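Side-chain contacts in glutathione transferase (PDB 6ZB6), which probably detoxifies herbicides and other electrophilic xenobiotics by conjugating them with glutathione, as phi class plant transferases do: residues E23-D28 with K73-K78; F177-T182 with A186-Y191. One frame throughout, in Å; residues are numbered along the deposited sequence.

In the fold
From the N terminus, the chain runs through strand 4-7 and helix 13-24 to residues 23-28, then through the remaining three strands of the sheet to helix 68-78. There contact 1 closes a loop of 44 residues and brings the C-terminal end of helix 13-24 against helix 68-78 in the thioredoxin-like N-terminal domain. The chain then continues into the helical C-terminal domain, where contact 2 is far more local: three residues separate 177-182 from 186-191, and the contact folds the turn at the C-terminal end of helix 173-179 against the 3-10 segment leading to helix 192-202. The contacts therefore follow in series, neither nested nor crossed. The centres of contacts 1 and 2 are about 28 Å apart, on opposite sides of the chain's centre.

Contact 1: residues E23-D28 with K73-K78; sequences EEVGAD and KYVLRK
V25 reaches helix 68-78 with both of its methyl groups, each meeting a different residue of the last turn. Its side chain starts at CB, which points at the helix and forks there. The branch lying anti to the carbonyl carbon (chi1 -56°) carries CG1 to L76, where V25 CG1 touches L76 CD2 at 3.7 Å with the two side chains nearly perpendicular. The other branch, held between the backbone N and carbonyl carbon of V25, turns to V75, one position earlier on the helix, and V25 CG2 lies 4.0 Å from V75 CG1. The fork of V25 thus spans two consecutive helical positions through purely apolar contacts; the two segments together bury 127 Å². Just beyond it, G26 takes positive phi (68°) in a Schellman motif that ends helix 13-24 and turns the chain toward strand 29-32. The same seam continues along the helices, V75 touching L22 and L76 touching F21, while L76 also meets F167 of the C-terminal domain. V25 also touches Y79, just past the end of helix 68-78. Helices 13-24 and 68-78 packing side by side on one face of the four-stranded sheet, next to the all-helical domain, is characteristic of the thioredoxin-like domain of glutathione transferases.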
loop_
_atom_site.group_PDB
_atom_site.type_symbol
_atom_site.label_atom_id
_atom_site.label_comp_id
_atom_site.label_asym_id
_atom_site.label_seq_id
_atom_site.Cartn_x
_atom_site.Cartn_y
_atom_site.Cartn_z
ATOM N N GLU A 23 3.054 0.062 -12.175
ATOM C CA GLU A 23 2.528 1.110 -13.036
ATOM C C GLU A 23 3.429 2.333 -13.026
ATOM O O GLU A 23 3.533 3.026 -14.041
ATOM C CB GLU A 23 1.108 1.483 -12.606
ATOM C CG GLU A 23 0.079 0.447 -12.990
ATOM C CD GLU A 23 -0.172 0.406 -14.480
ATOM O OE1 GLU A 23 0.085 1.423 -15.161
ATOM O OE2 GLU A 23 -0.632 -0.649 -14.973
ATOM N N GLU A 24 4.088 2.612 -11.897
ATOM C CA GLU A 24 4.950 3.787 -11.824
ATOM C C GLU A 24 6.100 3.696 -12.821
ATOM O O GLU A 24 6.509 4.710 -13.399
ATOM C CB GLU A 24 5.483 3.970 -10.401
ATOM C CG GLU A 24 4.444 4.559 -9.419
ATOM C CD GLU A 24 4.205 6.064 -9.585
ATOM O OE1 GLU A 24 5.037 6.764 -10.199
ATOM O OE2 GLU A 24 3.176 6.563 -9.077
ATOM N N VAL A 25 6.627 2.487 -13.050
ATOM C CA VAL A 25 7.720 2.302 -13.997
ATOM C C VAL A 25 7.237 1.827 -15.361
ATOM O O VAL A 25 8.061 1.596 -16.261
ATOM C CB VAL A 25 8.783 1.340 -13.427
ATOM C CG1 VAL A 25 9.277 1.867 -12.087
ATOM C CG2 VAL A 25 8.223 -0.090 -13.288
ATOM N N GLY A 26 5.931 1.675 -15.543
ATOM C CA GLY A 26 5.403 1.348 -16.853
ATOM C C GLY A 26 5.756 -0.041 -17.335
ATOM O O GLY A 26 5.883 -0.254 -18.540
ATOM N N ALA A 27 5.897 -0.996 -16.423
ATOM C CA ALA A 27 6.250 -2.363 -16.781
ATOM C C ALA A 27 4.998 -3.166 -17.090
ATOM O O ALA A 27 3.972 -3.010 -16.428
ATOM C CB ALA A 27 7.025 -3.038 -15.648
ATOM N N ASP A 28 5.092 -4.033 -18.095
ATOM C CA ASP A 28 4.026 -4.989 -18.357
ATOM C C ASP A 28 3.952 -6.013 -17.229
ATOM O O ASP A 28 4.964 -6.377 -16.620
ATOM C CB ASP A 28 4.257 -5.706 -19.688
ATOM C CG ASP A 28 4.021 -4.811 -20.892
ATOM O OD1 ASP A 28 3.798 -3.588 -20.724
ATOM O OD2 ASP A 28 4.067 -5.345 -22.019
ATOM N N LYS A 73 10.466 -3.425 -4.450
ATOM C CA LYS A 73 11.812 -2.904 -4.675
ATOM C C LYS A 73 12.494 -3.621 -5.834
ATOM O O LYS A 73 13.238 -2.997 -6.604
ATOM C CB LYS A 73 12.644 -3.000 -3.392
ATOM C CG LYS A 73 12.198 -1.978 -2.341
ATOM C CD LYS A 73 13.177 -1.884 -1.169
ATOM C CE LYS A 73 13.047 -3.118 -0.273
ATOM N NZ LYS A 73 13.747 -2.972 1.046
ATOM N N TYR A 74 12.243 -4.923 -5.994
ATOM C CA TYR A 74 12.801 -5.628 -7.147
ATOM C C TYR A 74 12.275 -5.035 -8.450
ATOM O O TYR A 74 13.027 -4.853 -9.414
ATOM C CB TYR A 74 12.462 -7.116 -7.066
ATOM C CG TYR A 74 12.836 -7.890 -8.310
ATOM C CD1 TYR A 74 14.127 -8.395 -8.472
ATOM C CD2 TYR A 74 11.910 -8.112 -9.326
ATOM C CE1 TYR A 74 14.479 -9.096 -9.605
ATOM C CE2 TYR A 74 12.258 -8.820 -10.474
ATOM C CZ TYR A 74 13.541 -9.315 -10.597
ATOM O OH TYR A 74 13.896 -10.018 -11.722
ATOM N N VAL A 75 10.977 -4.735 -8.496
ATOM C CA VAL A 75 10.397 -4.104 -9.683
ATOM C C VAL A 75 11.062 -2.761 -9.959
ATOM O O VAL A 75 11.455 -2.460 -11.096
ATOM C CB VAL A 75 8.874 -3.948 -9.510
ATOM C CG1 VAL A 75 8.340 -2.909 -10.493
ATOM C CG2 VAL A 75 8.190 -5.289 -9.698
ATOM N N LEU A 76 11.191 -1.928 -8.925
ATOM C CA LEU A 76 11.751 -0.592 -9.112
ATOM C C LEU A 76 13.189 -0.649 -9.608
ATOM O O LEU A 76 13.602 0.178 -10.434
ATOM C CB LEU A 76 11.671 0.185 -7.805
ATOM C CG LEU A 76 10.224 0.504 -7.393
ATOM C CD1 LEU A 76 10.202 1.132 -6.019
ATOM C CD2 LEU A 76 9.533 1.379 -8.433
ATOM N N ARG A 77 13.965 -1.619 -9.115
ATOM C CA ARG A 77 15.353 -1.740 -9.546
ATOM C C ARG A 77 15.453 -2.332 -10.941
ATOM O O ARG A 77 16.209 -1.825 -11.782
ATOM C CB ARG A 77 16.136 -2.589 -8.542
ATOM C CG ARG A 77 16.365 -1.901 -7.209
ATOM C CD ARG A 77 16.831 -2.895 -6.147
ATOM N NE ARG A 77 16.878 -2.244 -4.845
ATOM C CZ ARG A 77 16.706 -2.863 -3.681
ATOM N NH1 ARG A 77 16.495 -4.174 -3.646
ATOM N NH2 ARG A 77 16.756 -2.166 -2.548
ATOM N N LYS A 78 14.695 -3.396 -11.208
ATOM C CA LYS A 78 14.757 -4.030 -12.523
ATOM C C LYS A 78 14.409 -3.041 -13.625
ATOM O O LYS A 78 15.106 -2.956 -14.642
ATOM C CB LYS A 78 13.817 -5.236 -12.574
ATOM C CG LYS A 78 13.869 -5.985 -13.910
ATOM C CD LYS A 78 12.788 -7.039 -14.004
ATOM C CE LYS A 78 12.961 -7.871 -15.259
ATOM N NZ LYS A 78 11.673 -8.470 -15.657
#

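Contact 2: residues F177-T182 with A186-Y191; sequences FYFMAT and ALFGSY
The carbonyl oxygen of F179, whose ring packs against L187, is gripped twice by T182. The hydroxyl T182 OG1 donates to F179 O over 2.7 Å, lying in the carbonyl plane on a lone pair, and T182 N binds F179 O at 2.9 Å to close a type I turn. T182 OG1 is also hydrogen-bonded to the backbone N of H184, which ties the turn to the short link that follows. With its CG swung opposite the backbone N (chi1 179°), F179 sends its ring toward the 3-10 segment, where F179 CZ meets L187 CD2 at 3.9 Å and lies 4.1 Å from L187 CB. The neighbouring M180 bends at chi2 (-51°), bringing its terminal methyl over the ring of F188. M180 CE is 3.5 Å from the centroid of the F188 ring and 12° off its normal, so the methyl sits over the middle of one face in a CH-pi contact. The sulfur stands farther back above that face, M180 SD being 5.1 Å from the F188 centroid, in a Met-aromatic contact. The cluster sits among three helices: F179 rests on L113 and I116 of helix 92-127, L187 on L143 and L147 of helix 133-156, M180 on W198 and F188 on V194 of helix 192-202.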
loop_
_atom_site.group_PDB
_atom_site.type_symbol
_atom_site.label_atom_id
_atom_site.label_comp_id
_atom_site.label_asym_id
_atom_site.label_seq_id
_atom_site.Cartn_x
_atom_site.Cartn_y
_atom_site.Cartn_z
ATOM N N PHE A 177 -6.100 4.107 1.248
ATOM C CA PHE A 177 -7.196 4.089 0.288
ATOM C C PHE A 177 -8.459 3.477 0.890
ATOM O O PHE A 177 -9.551 4.051 0.791
ATOM C CB PHE A 177 -6.786 3.322 -0.967
ATOM C CG PHE A 177 -7.886 3.225 -1.980
ATOM C CD1 PHE A 177 -8.292 4.347 -2.680
ATOM C CD2 PHE A 177 -8.541 2.027 -2.198
ATOM C CE1 PHE A 177 -9.323 4.273 -3.604
ATOM C CE2 PHE A 177 -9.568 1.946 -3.122
ATOM C CZ PHE A 177 -9.954 3.070 -3.827
ATOM N N TYR A 178 -8.323 2.313 1.529
ATOM C CA TYR A 178 -9.479 1.641 2.117
ATOM C C TYR A 178 -9.967 2.349 3.373
ATOM O O TYR A 178 -11.180 2.372 3.638
ATOM C CB TYR A 178 -9.148 0.177 2.419
ATOM C CG TYR A 178 -9.216 -0.711 1.191
ATOM C CD1 TYR A 178 -10.305 -0.651 0.331
ATOM C CD2 TYR A 178 -8.195 -1.610 0.894
ATOM C CE1 TYR A 178 -10.381 -1.448 -0.797
ATOM C CE2 TYR A 178 -8.259 -2.421 -0.237
ATOM C CZ TYR A 178 -9.359 -2.338 -1.081
ATOM O OH TYR A 178 -9.442 -3.134 -2.218
ATOM N N PHE A 179 -9.052 2.937 4.148
ATOM C CA PHE A 179 -9.467 3.771 5.278
ATOM C C PHE A 179 -10.442 4.857 4.827
ATOM O O PHE A 179 -11.408 5.177 5.538
ATOM C CB PHE A 179 -8.232 4.391 5.949
ATOM C CG PHE A 179 -8.556 5.299 7.116
ATOM C CD1 PHE A 179 -8.696 4.782 8.399
ATOM C CD2 PHE A 179 -8.709 6.667 6.928
ATOM C CE1 PHE A 179 -8.989 5.616 9.472
ATOM C CE2 PHE A 179 -9.015 7.515 8.004
ATOM C CZ PHE A 179 -9.156 6.982 9.277
ATOM N N MET A 180 -10.220 5.425 3.636
ATOM C CA MET A 180 -11.117 6.452 3.112
ATOM C C MET A 180 -12.506 5.919 2.801
ATOM O O MET A 180 -13.408 6.718 2.517
ATOM C CB MET A 180 -10.521 7.102 1.857
ATOM C CG MET A 180 -9.237 7.896 2.108
ATOM S SD MET A 180 -9.408 9.077 3.471
ATOM C CE MET A 180 -7.706 9.291 3.982
ATOM N N ALA A 181 -12.707 4.604 2.863
ATOM C CA ALA A 181 -14.028 4.016 2.720
ATOM C C ALA A 181 -14.677 3.682 4.054
ATOM O O ALA A 181 -15.801 3.169 4.071
ATOM C CB ALA A 181 -13.959 2.758 1.853
ATOM N N THR A 182 -14.013 3.957 5.166
ATOM C CA THR A 182 -14.579 3.672 6.476
ATOM C C THR A 182 -15.360 4.875 6.976
ATOM O O THR A 182 -15.295 5.959 6.394
ATOM C CB THR A 182 -13.472 3.322 7.455
ATOM O OG1 THR A 182 -12.769 4.522 7.797
ATOM C CG2 THR A 182 -12.505 2.251 6.845
ATOM N N ALA A 186 -13.247 11.203 7.160
ATOM C CA ALA A 186 -13.057 12.641 7.320
ATOM C C ALA A 186 -11.884 12.990 8.236
ATOM O O ALA A 186 -11.529 14.171 8.318
ATOM C CB ALA A 186 -14.360 13.294 7.826
ATOM N N LEU A 187 -11.227 12.002 8.863
ATOM C CA LEU A 187 -10.145 12.292 9.804
ATOM C C LEU A 187 -9.077 13.184 9.184
ATOM O O LEU A 187 -8.613 14.146 9.811
ATOM C CB LEU A 187 -9.503 10.986 10.292
ATOM C CG LEU A 187 -8.439 11.109 11.391
ATOM C CD1 LEU A 187 -9.007 11.835 12.601
ATOM C CD2 LEU A 187 -7.896 9.725 11.784
ATOM N N PHE A 188 -8.668 12.879 7.948
ATOM C CA PHE A 188 -7.531 13.591 7.369
ATOM C C PHE A 188 -7.797 15.080 7.218
ATOM O O PHE A 188 -6.855 15.883 7.263
ATOM C CB PHE A 188 -7.153 12.992 6.019
ATOM C CG PHE A 188 -6.239 11.799 6.129
ATOM C CD1 PHE A 188 -6.329 10.945 7.214
ATOM C CD2 PHE A 188 -5.297 11.546 5.158
ATOM C CE1 PHE A 188 -5.489 9.827 7.320
ATOM C CE2 PHE A 188 -4.466 10.428 5.254
ATOM C CZ PHE A 188 -4.569 9.582 6.345
ATOM N N GLY A 189 -9.061 15.476 7.043
ATOM C CA GLY A 189 -9.344 16.887 6.875
ATOM C C GLY A 189 -8.952 17.750 8.055
ATOM O O GLY A 189 -8.858 18.974 7.911
ATOM N N SER A 190 -8.741 17.152 9.225
ATOM C CA SER A 190 -8.277 17.910 10.381
ATOM C C SER A 190 -6.776 18.163 10.358
ATOM O O SER A 190 -6.268 18.904 11.213
ATOM C CB SER A 190 -8.680 17.180 11.667
ATOM O OG SER A 190 -10.085 17.315 11.866
ATOM N N TYR A 191 -6.067 17.580 9.393
ATOM C CA TYR A 191 -4.613 17.684 9.266
ATOM C C TYR A 191 -4.344 18.183 7.849
ATOM O O TYR A 191 -4.105 17.387 6.934
ATOM C CB TYR A 191 -3.949 16.330 9.553
ATOM C CG TYR A 191 -4.423 15.708 10.863
ATOM C CD1 TYR A 191 -3.738 15.942 12.056
ATOM C CD2 TYR A 191 -5.550 14.900 10.907
ATOM C CE1 TYR A 191 -4.175 15.393 13.255
ATOM C CE2 TYR A 191 -5.996 14.349 12.104
ATOM C CZ TYR A 191 -5.306 14.600 13.271
ATOM O OH TYR A 191 -5.745 14.059 14.459
#